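Local coordinates for protein beta-ketothiolase BktB (Ralstonia eutropha, PDB 4NZS) that catalyses the condensation of acetyl-CoA with propionyl-CoA to beta-ketovaleryl-CoA, and of two acetyl-CoA molecules to acetoacetyl-CoA, supporting production of the copolymer PHBV, at residues S97-I102 against Q390-I395; P278-V283 against K367-L372; L282-H287 against E308-Q313; A380-C385 against A394-I399. All coordinates share one frame; numbering follows the deposited sequence.

Contact 1: S97-I102 against Q390-I395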
loop_
_atom_site.group_PDB
_atom_site.type_symbol
_atom_site.label_atom_id
_atom_site.label_comp_id
_atom_site.label_asym_id
_atom_site.label_seq_id
_atom_site.Cartn_x
_atom_site.Cartn_y
_atom_site.Cartn_z
ATOM N N SER A 97 -9.251 24.187 14.971
ATOM C CA SER A 97 -9.288 23.152 15.980
ATOM C C SER A 97 -8.524 23.538 17.250
ATOM O O SER A 97 -8.983 23.283 18.345
ATOM C CB SER A 97 -8.738 21.844 15.404
ATOM O OG SER A 97 -9.545 21.344 14.369
ATOM N N GLY A 98 -7.374 24.167 17.098
ATOM C CA GLY A 98 -6.567 24.522 18.243
ATOM C C GLY A 98 -7.193 25.492 19.218
ATOM O O GLY A 98 -7.090 25.310 20.408
ATOM N N LEU A 99 -7.849 26.516 18.706
ATOM C CA LEU A 99 -8.576 27.439 19.548
ATOM C C LEU A 99 -9.773 26.725 20.126
ATOM O O LEU A 99 -10.092 26.776 21.306
ATOM C CB LEU A 99 -9.059 28.603 18.701
ATOM C CG LEU A 99 -9.579 29.869 19.345
ATOM C CD1 LEU A 99 -8.847 30.160 20.647
ATOM C CD2 LEU A 99 -9.361 30.991 18.357
ATOM N N GLN A 100 -10.459 26.056 19.248
ATOM C CA GLN A 100 -11.623 25.356 19.645
ATOM C C GLN A 100 -11.338 24.439 20.831
ATOM O O GLN A 100 -12.197 24.207 21.704
ATOM C CB GLN A 100 -12.089 24.570 18.437
ATOM C CG GLN A 100 -13.186 23.596 18.736
ATOM C CD GLN A 100 -14.337 24.314 19.317
ATOM O OE1 GLN A 100 -15.096 24.940 18.590
ATOM N NE2 GLN A 100 -14.475 24.238 20.640
ATOM N N ALA A 101 -10.143 23.868 20.832
ATOM C CA ALA A 101 -9.733 23.026 21.966
ATOM C C ALA A 101 -9.563 23.903 23.167
ATOM O O ALA A 101 -9.996 23.571 24.247
ATOM C CB ALA A 101 -8.456 22.261 21.672
ATOM N N ILE A 102 -8.925 25.036 22.980
ATOM C CA ILE A 102 -8.914 26.000 24.049
ATOM C C ILE A 102 -10.344 26.239 24.562
ATOM O O ILE A 102 -10.626 26.001 25.745
ATOM C CB ILE A 102 -8.220 27.288 23.599
ATOM C CG1 ILE A 102 -6.787 27.284 24.117
ATOM C CG2 ILE A 102 -8.925 28.514 24.128
ATOM C CD1 ILE A 102 -5.976 26.173 23.549
ATOM N N GLN A 390 -16.172 27.952 8.078
ATOM C CA GLN A 390 -16.333 28.301 9.478
ATOM C C GLN A 390 -15.335 29.364 9.928
ATOM O O GLN A 390 -14.368 29.639 9.248
ATOM C CB GLN A 390 -16.275 27.060 10.372
ATOM C CG GLN A 390 -17.479 26.145 10.254
ATOM C CD GLN A 390 -17.629 25.212 11.438
ATOM O OE1 GLN A 390 -18.034 25.621 12.506
ATOM N NE2 GLN A 390 -17.301 23.953 11.244
ATOM N N GLY A 391 -15.625 29.995 11.056
ATOM C CA GLY A 391 -14.750 30.990 11.675
ATOM C C GLY A 391 -14.775 30.733 13.176
ATOM O O GLY A 391 -15.760 30.192 13.687
ATOM N N ILE A 392 -13.688 31.056 13.892
ATOM C CA ILE A 392 -13.709 31.004 15.377
ATOM C C ILE A 392 -13.009 32.202 15.924
ATOM O O ILE A 392 -12.184 32.795 15.214
ATOM C CB ILE A 392 -13.094 29.696 15.979
ATOM C CG1 ILE A 392 -13.662 29.419 17.406
ATOM C CG2 ILE A 392 -11.561 29.749 15.962
ATOM C CD1 ILE A 392 -13.522 27.983 17.910
ATOM N N ALA A 393 -13.343 32.566 17.178
ATOM C CA ALA A 393 -12.727 33.720 17.851
ATOM C C ALA A 393 -12.877 33.696 19.347
ATOM O O ALA A 393 -13.916 33.339 19.887
ATOM C CB ALA A 393 -13.333 34.998 17.350
ATOM N N ALA A 394 -11.837 34.150 20.019
ATOM C CA ALA A 394 -11.929 34.431 21.425
ATOM C C ALA A 394 -11.217 35.732 21.703
ATOM O O ALA A 394 -10.417 36.218 20.872
ATOM C CB ALA A 394 -11.293 33.309 22.212
ATOM N N ILE A 395 -11.528 36.321 22.856
ATOM C CA ILE A 395 -10.743 37.461 23.337
ATOM C C ILE A 395 -10.411 37.295 24.812
ATOM O O ILE A 395 -11.212 36.750 25.579
ATOM C CB ILE A 395 -11.412 38.829 23.063
ATOM C CG1 ILE A 395 -12.862 38.846 23.524
ATOM C CG2 ILE A 395 -11.414 39.161 21.581
ATOM C CD1 ILE A 395 -13.213 40.138 24.202
#

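Contact 2: P278-V283 against K367-L372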
loop_
_atom_site.group_PDB
_atom_site.type_symbol
_atom_site.label_atom_id
_atom_site.label_comp_id
_atom_site.label_asym_id
_atom_site.label_seq_id
_atom_site.Cartn_x
_atom_site.Cartn_y
_atom_site.Cartn_z
ATOM N N PRO A 278 -1.811 34.484 36.622
ATOM C CA PRO A 278 -2.244 34.236 35.243
ATOM C C PRO A 278 -1.606 35.189 34.227
ATOM O O PRO A 278 -0.821 36.056 34.603
ATOM C CB PRO A 278 -3.755 34.497 35.305
ATOM C CG PRO A 278 -3.891 35.484 36.395
ATOM C CD PRO A 278 -2.940 34.966 37.435
ATOM N N LEU A 279 -1.904 34.992 32.946
ATOM C CA LEU A 279 -1.545 35.978 31.926
ATOM C C LEU A 279 -2.795 36.537 31.317
ATOM O O LEU A 279 -2.734 37.534 30.612
ATOM C CB LEU A 279 -0.693 35.406 30.801
ATOM C CG LEU A 279 -0.216 33.967 30.876
ATOM C CD1 LEU A 279 0.533 33.632 29.588
ATOM C CD2 LEU A 279 0.631 33.750 32.120
ATOM N N ALA A 280 -3.928 35.879 31.516
ATOM C CA ALA A 280 -5.180 36.487 31.147
ATOM C C ALA A 280 -6.371 35.672 31.552
ATOM O O ALA A 280 -6.258 34.539 31.997
ATOM C CB ALA A 280 -5.234 36.795 29.650
ATOM N N ARG A 281 -7.513 36.323 31.454
ATOM C CA ARG A 281 -8.794 35.717 31.715
ATOM C C ARG A 281 -9.412 35.564 30.354
ATOM O O ARG A 281 -9.042 36.277 29.406
ATOM C CB ARG A 281 -9.689 36.640 32.586
ATOM C CG ARG A 281 -10.354 37.822 31.842
ATOM C CD ARG A 281 -11.087 38.847 32.720
ATOM N NE ARG A 281 -12.425 38.420 33.177
ATOM C CZ ARG A 281 -13.399 39.237 33.600
ATOM N NH1 ARG A 281 -13.223 40.557 33.617
ATOM N NH2 ARG A 281 -14.568 38.736 34.007
ATOM N N LEU A 282 -10.371 34.661 30.260
ATOM C CA LEU A 282 -11.159 34.578 29.066
ATOM C C LEU A 282 -12.188 35.677 29.152
ATOM O O LEU A 282 -12.855 35.792 30.169
ATOM C CB LEU A 282 -11.863 33.242 29.008
ATOM C CG LEU A 282 -11.686 32.507 27.694
ATOM C CD1 LEU A 282 -12.309 31.142 27.884
ATOM C CD2 LEU A 282 -12.308 33.248 26.517
ATOM N N VAL A 283 -12.325 36.479 28.099
ATOM C CA VAL A 283 -13.419 37.432 28.036
ATOM C C VAL A 283 -14.653 36.748 27.495
ATOM O O VAL A 283 -15.601 36.535 28.228
ATOM C CB VAL A 283 -13.113 38.629 27.139
ATOM C CG1 VAL A 283 -14.288 39.599 27.163
ATOM C CG2 VAL A 283 -11.818 39.295 27.577
ATOM N N LYS A 367 1.086 32.511 21.254
ATOM C CA LYS A 367 1.755 33.723 20.798
ATOM C C LYS A 367 1.179 34.981 21.417
ATOM O O LYS A 367 1.907 35.863 21.811
ATOM C CB LYS A 367 1.633 33.895 19.317
ATOM C CG LYS A 367 2.532 33.004 18.563
ATOM C CD LYS A 367 2.064 33.101 17.138
ATOM C CE LYS A 367 2.588 34.321 16.465
ATOM N NZ LYS A 367 2.465 34.152 15.007
ATOM N N ALA A 368 -0.135 35.059 21.478
ATOM C CA ALA A 368 -0.797 36.366 21.583
ATOM C C ALA A 368 -0.720 36.865 22.994
ATOM O O ALA A 368 -0.139 37.915 23.238
ATOM C CB ALA A 368 -2.238 36.273 21.109
ATOM N N LEU A 369 -1.283 36.079 23.903
ATOM C CA LEU A 369 -0.941 36.085 25.340
ATOM C C LEU A 369 0.536 36.430 25.665
ATOM O O LEU A 369 0.828 37.222 26.559
ATOM C CB LEU A 369 -1.295 34.714 25.926
ATOM C CG LEU A 369 -2.725 34.532 26.555
ATOM C CD1 LEU A 369 -3.841 35.361 25.927
ATOM C CD2 LEU A 369 -3.186 33.085 26.645
ATOM N N HIS A 370 1.481 35.881 24.932
ATOM C CA HIS A 370 2.876 36.179 25.246
ATOM C C HIS A 370 3.318 37.573 24.798
ATOM O O HIS A 370 4.221 38.167 25.431
ATOM C CB HIS A 370 3.804 35.072 24.733
ATOM C CG HIS A 370 3.953 33.950 25.707
ATOM N ND1 HIS A 370 5.118 33.718 26.407
ATOM C CD2 HIS A 370 3.056 33.045 26.166
ATOM C CE1 HIS A 370 4.942 32.695 27.228
ATOM N NE2 HIS A 370 3.699 32.268 27.100
ATOM N N GLU A 371 2.689 38.083 23.733
ATOM C CA GLU A 371 2.915 39.461 23.282
ATOM C C GLU A 371 2.279 40.457 24.235
ATOM O O GLU A 371 2.911 41.416 24.672
ATOM C CB GLU A 371 2.334 39.720 21.903
ATOM C CG GLU A 371 3.361 39.661 20.826
ATOM C CD GLU A 371 4.234 40.884 20.777
ATOM O OE1 GLU A 371 5.245 40.890 21.490
ATOM O OE2 GLU A 371 3.925 41.821 20.008
ATOM N N LEU A 372 1.012 40.240 24.532
ATOM C CA LEU A 372 0.343 41.027 25.555
ATOM C C LEU A 372 1.287 41.357 26.723
ATOM O O LEU A 372 1.349 42.502 27.132
ATOM C CB LEU A 372 -0.884 40.292 26.076
ATOM C CG LEU A 372 -2.065 41.153 26.490
ATOM C CD1 LEU A 372 -2.666 41.880 25.287
ATOM C CD2 LEU A 372 -3.123 40.291 27.180
#

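Contact 3: L282-H287 against E308-Q313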
loop_
_atom_site.group_PDB
_atom_site.type_symbol
_atom_site.label_atom_id
_atom_site.label_comp_id
_atom_site.label_asym_id
_atom_site.label_seq_id
_atom_site.Cartn_x
_atom_site.Cartn_y
_atom_site.Cartn_z
ATOM N N LEU A 282 -10.371 34.661 30.260
ATOM C CA LEU A 282 -11.159 34.578 29.066
ATOM C C LEU A 282 -12.188 35.677 29.152
ATOM O O LEU A 282 -12.855 35.792 30.169
ATOM C CB LEU A 282 -11.863 33.242 29.008
ATOM C CG LEU A 282 -11.686 32.507 27.694
ATOM C CD1 LEU A 282 -12.309 31.142 27.884
ATOM C CD2 LEU A 282 -12.308 33.248 26.517
ATOM N N VAL A 283 -12.325 36.479 28.099
ATOM C CA VAL A 283 -13.419 37.432 28.036
ATOM C C VAL A 283 -14.653 36.748 27.495
ATOM O O VAL A 283 -15.601 36.535 28.228
ATOM C CB VAL A 283 -13.113 38.629 27.139
ATOM C CG1 VAL A 283 -14.288 39.599 27.163
ATOM C CG2 VAL A 283 -11.818 39.295 27.577
ATOM N N SER A 284 -14.616 36.399 26.210
ATOM C CA SER A 284 -15.731 35.780 25.503
ATOM C C SER A 284 -15.162 35.062 24.243
ATOM O O SER A 284 -13.954 35.151 23.959
ATOM C CB SER A 284 -16.770 36.841 25.121
ATOM O OG SER A 284 -16.251 37.743 24.128
ATOM N N TYR A 285 -16.037 34.356 23.518
ATOM C CA TYR A 285 -15.721 33.630 22.283
ATOM C C TYR A 285 -16.970 33.494 21.446
ATOM O O TYR A 285 -18.088 33.351 21.986
ATOM C CB TYR A 285 -15.218 32.217 22.573
ATOM C CG TYR A 285 -16.268 31.316 23.190
ATOM C CD1 TYR A 285 -17.265 30.708 22.409
ATOM C CD2 TYR A 285 -16.276 31.082 24.557
ATOM C CE1 TYR A 285 -18.242 29.913 22.996
ATOM C CE2 TYR A 285 -17.230 30.260 25.157
ATOM C CZ TYR A 285 -18.212 29.687 24.392
ATOM O OH TYR A 285 -19.157 28.886 25.025
ATOM N N GLY A 286 -16.782 33.481 20.129
ATOM C CA GLY A 286 -17.887 33.337 19.170
ATOM C C GLY A 286 -17.517 32.650 17.850
ATOM O O GLY A 286 -16.546 33.008 17.178
ATOM N N HIS A 287 -18.344 31.688 17.463
ATOM C CA HIS A 287 -18.117 30.871 16.283
ATOM C C HIS A 287 -18.991 31.381 15.124
ATOM O O HIS A 287 -19.811 32.279 15.313
ATOM C CB HIS A 287 -18.482 29.409 16.600
ATOM C CG HIS A 287 -17.696 28.785 17.716
ATOM N ND1 HIS A 287 -17.250 29.478 18.820
ATOM C CD2 HIS A 287 -17.310 27.502 17.907
ATOM C CE1 HIS A 287 -16.628 28.649 19.643
ATOM N NE2 HIS A 287 -16.652 27.442 19.113
ATOM N N GLU A 308 -19.330 41.649 20.663
ATOM C CA GLU A 308 -20.564 41.878 21.374
ATOM C C GLU A 308 -20.513 41.272 22.798
ATOM O O GLU A 308 -20.444 42.016 23.767
ATOM C CB GLU A 308 -21.739 41.352 20.538
ATOM C CG GLU A 308 -23.117 41.456 21.187
ATOM C CD GLU A 308 -23.608 40.130 21.748
ATOM O OE1 GLU A 308 -23.974 40.072 22.942
ATOM O OE2 GLU A 308 -23.618 39.135 20.993
ATOM N N ARG A 309 -20.461 39.948 22.930
ATOM C CA ARG A 309 -20.649 39.289 24.246
ATOM C C ARG A 309 -19.598 39.655 25.293
ATOM O O ARG A 309 -19.706 39.233 26.448
ATOM C CB ARG A 309 -20.683 37.766 24.112
ATOM C CG ARG A 309 -21.606 37.251 23.026
ATOM C CD ARG A 309 -22.076 35.837 23.307
ATOM N NE ARG A 309 -20.983 34.878 23.235
ATOM C CZ ARG A 309 -21.076 33.604 23.606
ATOM N NH1 ARG A 309 -20.008 32.821 23.490
ATOM N NH2 ARG A 309 -22.222 33.103 24.088
ATOM N N ALA A 310 -18.574 40.402 24.876
ATOM C CA ALA A 310 -17.595 41.004 25.782
ATOM C C ALA A 310 -18.067 42.352 26.276
ATOM O O ALA A 310 -17.647 42.833 27.337
ATOM C CB ALA A 310 -16.285 41.183 25.052
ATOM N N GLY A 311 -18.923 42.963 25.463
ATOM C CA GLY A 311 -19.331 44.341 25.628
ATOM C C GLY A 311 -18.296 45.292 25.074
ATOM O O GLY A 311 -18.355 46.495 25.306
ATOM N N LEU A 312 -17.329 44.775 24.343
ATOM C CA LEU A 312 -16.234 45.619 23.953
ATOM C C LEU A 312 -16.327 45.833 22.451
ATOM O O LEU A 312 -17.189 45.257 21.779
ATOM C CB LEU A 312 -14.930 44.999 24.444
ATOM C CG LEU A 312 -14.989 44.561 25.925
ATOM C CD1 LEU A 312 -13.580 44.294 26.455
ATOM C CD2 LEU A 312 -15.697 45.554 26.859
ATOM N N GLN A 313 -15.492 46.708 21.926
ATOM C CA GLN A 313 -15.619 47.080 20.532
ATOM C C GLN A 313 -14.268 47.023 19.928
ATOM O O GLN A 313 -13.283 46.908 20.639
ATOM C CB GLN A 313 -16.157 48.504 20.361
ATOM C CG GLN A 313 -17.574 48.722 20.875
ATOM C CD GLN A 313 -18.276 49.911 20.232
ATOM O OE1 GLN A 313 -19.405 50.244 20.595
ATOM N NE2 GLN A 313 -17.622 50.540 19.262
#

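Contact 4: A380-C385 against A394-I399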
loop_
_atom_site.group_PDB
_atom_site.type_symbol
_atom_site.label_atom_id
_atom_site.label_comp_id
_atom_site.label_asym_id
_atom_site.label_seq_id
_atom_site.Cartn_x
_atom_site.Cartn_y
_atom_site.Cartn_z
ATOM N N ALA A 380 -7.175 41.475 23.966
ATOM C CA ALA A 380 -6.516 40.579 22.975
ATOM C C ALA A 380 -7.467 39.694 22.131
ATOM O O ALA A 380 -8.383 39.074 22.668
ATOM C CB ALA A 380 -5.517 39.694 23.692
ATOM N N LEU A 381 -7.213 39.632 20.818
ATOM C CA LEU A 381 -8.052 38.896 19.859
ATOM C C LEU A 381 -7.311 37.878 18.981
ATOM O O LEU A 381 -6.501 38.234 18.121
ATOM C CB LEU A 381 -8.772 39.855 18.914
ATOM C CG LEU A 381 -9.441 39.208 17.674
ATOM C CD1 LEU A 381 -10.689 38.436 18.040
ATOM C CD2 LEU A 381 -9.799 40.244 16.629
ATOM N N VAL A 382 -7.680 36.616 19.156
ATOM C CA VAL A 382 -7.268 35.557 18.269
ATOM C C VAL A 382 -8.505 35.075 17.537
ATOM O O VAL A 382 -9.576 34.892 18.117
ATOM C CB VAL A 382 -6.573 34.357 18.997
ATOM C CG1 VAL A 382 -5.059 34.541 19.041
ATOM C CG2 VAL A 382 -7.090 34.164 20.412
ATOM N N THR A 383 -8.332 34.868 16.244
ATOM C CA THR A 383 -9.349 34.256 15.429
ATOM C C THR A 383 -8.688 33.591 14.223
ATOM O O THR A 383 -7.513 33.815 13.917
ATOM C CB THR A 383 -10.315 35.336 14.963
ATOM O OG1 THR A 383 -11.378 34.747 14.207
ATOM C CG2 THR A 383 -9.562 36.347 14.104
ATOM N N MET A 384 -9.446 32.763 13.529
ATOM C CA MET A 384 -9.016 32.265 12.227
ATOM C C MET A 384 -10.213 31.733 11.457
ATOM O O MET A 384 -11.280 31.450 12.065
ATOM C CB MET A 384 -7.962 31.143 12.355
ATOM C CG MET A 384 -8.458 29.878 13.055
ATOM S SD MET A 384 -7.742 29.838 14.693
ATOM C CE MET A 384 -8.402 28.398 15.443
ATOM N N CYS A 385 -10.017 31.595 10.134
ATOM C CA CYS A 385 -11.013 31.006 9.243
ATOM C C CYS A 385 -10.822 29.531 9.299
ATOM O O CYS A 385 -9.702 29.074 9.517
ATOM C CB CYS A 385 -10.802 31.452 7.807
ATOM S SG CYS A 385 -9.098 31.209 7.304
ATOM N N ALA A 394 -11.837 34.150 20.019
ATOM C CA ALA A 394 -11.929 34.431 21.425
ATOM C C ALA A 394 -11.217 35.732 21.703
ATOM O O ALA A 394 -10.417 36.218 20.872
ATOM C CB ALA A 394 -11.293 33.309 22.212
ATOM N N ILE A 395 -11.528 36.321 22.856
ATOM C CA ILE A 395 -10.743 37.461 23.337
ATOM C C ILE A 395 -10.411 37.295 24.812
ATOM O O ILE A 395 -11.212 36.750 25.579
ATOM C CB ILE A 395 -11.412 38.829 23.063
ATOM C CG1 ILE A 395 -12.862 38.846 23.524
ATOM C CG2 ILE A 395 -11.414 39.161 21.581
ATOM C CD1 ILE A 395 -13.213 40.138 24.202
ATOM N N PHE A 396 -9.210 37.750 25.168
ATOM C CA PHE A 396 -8.695 37.681 26.528
ATOM C C PHE A 396 -8.245 39.041 26.983
ATOM O O PHE A 396 -8.068 39.975 26.182
ATOM C CB PHE A 396 -7.470 36.790 26.613
ATOM C CG PHE A 396 -7.605 35.509 25.868
ATOM C CD1 PHE A 396 -7.377 35.471 24.499
ATOM C CD2 PHE A 396 -7.970 34.346 26.525
ATOM C CE1 PHE A 396 -7.498 34.294 23.799
ATOM C CE2 PHE A 396 -8.092 33.166 25.829
ATOM C CZ PHE A 396 -7.850 33.143 24.466
ATOM N N GLU A 397 -7.982 39.106 28.280
ATOM C CA GLU A 397 -7.846 40.360 28.989
ATOM C C GLU A 397 -6.622 40.160 29.866
ATOM O O GLU A 397 -6.633 39.237 30.676
ATOM C CB GLU A 397 -9.119 40.551 29.837
ATOM C CG GLU A 397 -9.582 41.974 30.104
ATOM C CD GLU A 397 -10.311 42.085 31.437
ATOM O OE1 GLU A 397 -11.532 41.797 31.492
ATOM O OE2 GLU A 397 -9.642 42.438 32.441
ATOM N N ARG A 398 -5.566 40.963 29.665
ATOM C CA ARG A 398 -4.379 40.933 30.522
ATOM C C ARG A 398 -4.845 40.896 31.958
ATOM O O ARG A 398 -5.638 41.763 32.370
ATOM C CB ARG A 398 -3.493 42.167 30.328
ATOM C CG ARG A 398 -2.181 42.152 31.120
ATOM C CD ARG A 398 -1.371 43.436 30.916
ATOM N NE ARG A 398 -0.914 44.051 32.180
ATOM C CZ ARG A 398 -1.148 45.308 32.576
ATOM N NH1 ARG A 398 -1.827 46.164 31.819
ATOM N NH2 ARG A 398 -0.682 45.722 33.755
ATOM N N ILE A 399 -4.389 39.860 32.675
ATOM C CA ILE A 399 -4.634 39.643 34.114
ATOM C C ILE A 399 -5.796 40.451 34.739
ATOM O O ILE A 399 -6.839 40.695 34.114
ATOM C CB ILE A 399 -3.353 39.921 34.947
ATOM C CG1 ILE A 399 -2.095 39.308 34.294
ATOM C CG2 ILE A 399 -3.526 39.399 36.375
ATOM C CD1 ILE A 399 -0.773 39.909 34.770
#

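Contact 1: S97-I102 against Q390-I395
Leu99 and Ile392 meet because Leu99 carries CG anti to its backbone N (chi1 -166°) and Ile392 does the same with CG1 (chi1 -156°). The same rotation leaves CG2 of Ile392 between its backbone N and carbonyl carbon. There this methyl meets Leu99 CD2, with CD2 to CG2 at 3.5 Å, closer than usual for two carbons. The two side chains slant across each other. The other methyl of Leu99, CD1, lies 4.3 Å from Ala394 CB, two residues along the strand.

The CD1 end of Ile392 packs on Gln100. It lies 3.7 Å from Gln100 CB and also touches the amide oxygen OE1. The two side chains cross at about a right angle.

Helix 97-110 thus sits on the sheet through Leu99 and Gln100. The axes of 97-102 and 390-395 are 8.6 Å apart and lie at 46°. The side chain of Ile392 is about 8 Å from those of Cys95, the acyl-thioester nucleophile by similarity, and Cys385, a predicted proton acceptor. The contact is made by van der Waals packing, mostly between aliphatic groups. The hydrogen bonds of OE1 go to Arg93 and His287, so its polar needs are met from outside the contact.

Contact 2: P278-V283 against K367-L372
Leu279 and Leu369 hold the nearest backbone positions, with their CA atoms 6.6 Å apart. Segment 278-283 runs from loop at Pro278 into strand by Arg281. Segment 367-372 is a stretch of helix 357-375. Leu279, Ala280, Leu369 and Leu372 all send their CB atoms toward the opposite segment, and these four carry most of the contact.

Leu279 CD1 lies 4.2 Å from Leu369 CB. The same methyl comes 4.3 Å from His370 NE2, at an oblique angle to the imidazole. The CB of His370 points away, but chi1 of -86° swings the ring back until its end comes near Leu279. NE2 has a weak hydrogen bond to Gly15 O, so its polar partner lies on strand 10-22. Ala280 CB meets the tip of Leu369, 4.2 Å from its CD1. Leu372 CD2 makes a looser touch on the carbonyl of Leu279, 4.4 Å from its O. All of these distances are ordinary van der Waals separations, and the meeting is chiefly one of aliphatic groups.

Helix 357-375 touches other strands of the same mixed sheet as well. Leu369 packs on Val12 of strand 10-22, and Leu372 on Val319 and Arg398. The backbone of Leu279 and Ala280 bonds to Val12. Both segments belong to the thiolase C-terminal domain, while Leu369 also reaches a strand of the N-terminal domain. Such packing is characteristic of the layered alpha/beta thiolase fold, with helices laid against its sheets.

Contact 3: L282-H287 against E308-Q313
A classic beta bulge at Val283 and Ser284, both opposite Ile395, meets the C-terminal end of helix 299-310. That helix finishes in a Schellman motif, with Gly311 at positive phi.

Val283 and Ala310 form the apolar end. Val283 CG1 lies anti to its backbone N (chi1 -178°) and comes 3.3 Å from Ala310 CB, tighter than usual. Ser284 OG sits 3.6 Å from Ala310 CB, but its hydrogen bond goes to Ala306 O, one turn back in the helix.

Arg309 bends at chi3 (-67°) and brings its guanidinium to Tyr285. NH1 gives a hydrogen bond to Tyr285 O at 2.5 Å, so short that its length is doubtful, with the oxygen near the guanidinium plane. NH1 also stands above the ring face, offset toward the rim, 3.4 Å from CE1 of Tyr285. The two planes are nearly perpendicular, 81° apart. This is a cation-pi contact, with Arg309 CZ 4.9 Å from the ring centroid.

Asp113 of the second subunit forms a salt bridge with Arg309 NH1 and a hydrogen bond with Tyr285 OH. The aspartate would be expected to offset the arginine charge here, and the group joins helix end, strand and subunit interface.

Contact 4: A380-C385 against A394-I399
Ala380 and Phe396 face each other as an antiparallel hydrogen-bonded pair. Phe396 N gives its hydrogen to Ala380 O at 2.9 Å, tilted 17° from the carbonyl plane. The return bond, Ala380 N to Phe396 O, is weak, bent to 120° at the hydrogen. Ala380 O also receives a CA-H contact from Ile395, whose CA is 2.9 Å away.

Val382 and Ala394 are the second such pair. Ala394 N donates to Val382 O at 3.0 Å, nearly along the C=O axis. Val382 N reaches Ala394 O at a longer 3.3 Å.

Leu381 and Ile395 lie between them as a non-hydrogen-bonded pair, so their amides serve the outer neighbours. Leu381 bonds to Val319, and Ile395 to strand 280-289. The strands 379-386 and 390-398 form a beta hairpin of the mixed sheet. The axes of 380-385 and 394-398 lie at 155°, antiparallel. The hairpin also carries Cys385, a predicted proton acceptor.

On the face with Leu381 and Ile395, the CG2 of Ile395 stands anti to its own carbonyl carbon. This turns it to Leu381 CD1, and CG2 and CD1 touch at 3.7 Å. On the other face, Val382 CG2 meets Phe396 CE1 at 3.4 Å, in the plane of the ring and at its edge. Glu397 OE1 forms a salt bridge with Arg281 NH1.

From the N terminus, helix 97-110 opens contact 1. Its loop spans 287 residues and closes on the last strand, so it joins the N-terminal and C-terminal thiolase domains. Contacts 2 and 3 lie within that loop and start from overlapping parts of strand 280-289. Contact 3 closes first, on the end of helix 299-310. Contact 2 closes later, on helix 357-375. Contact 4 follows both as a short hairpin and shares Ala394 and Ile395 with contact 1. Strand 390-398 is the common hub, with strands 280-289 and 379-386 on either side of it. Ile395 O bonds Val283 N, which ties contacts 1 and 4 to contacts 2 and 3.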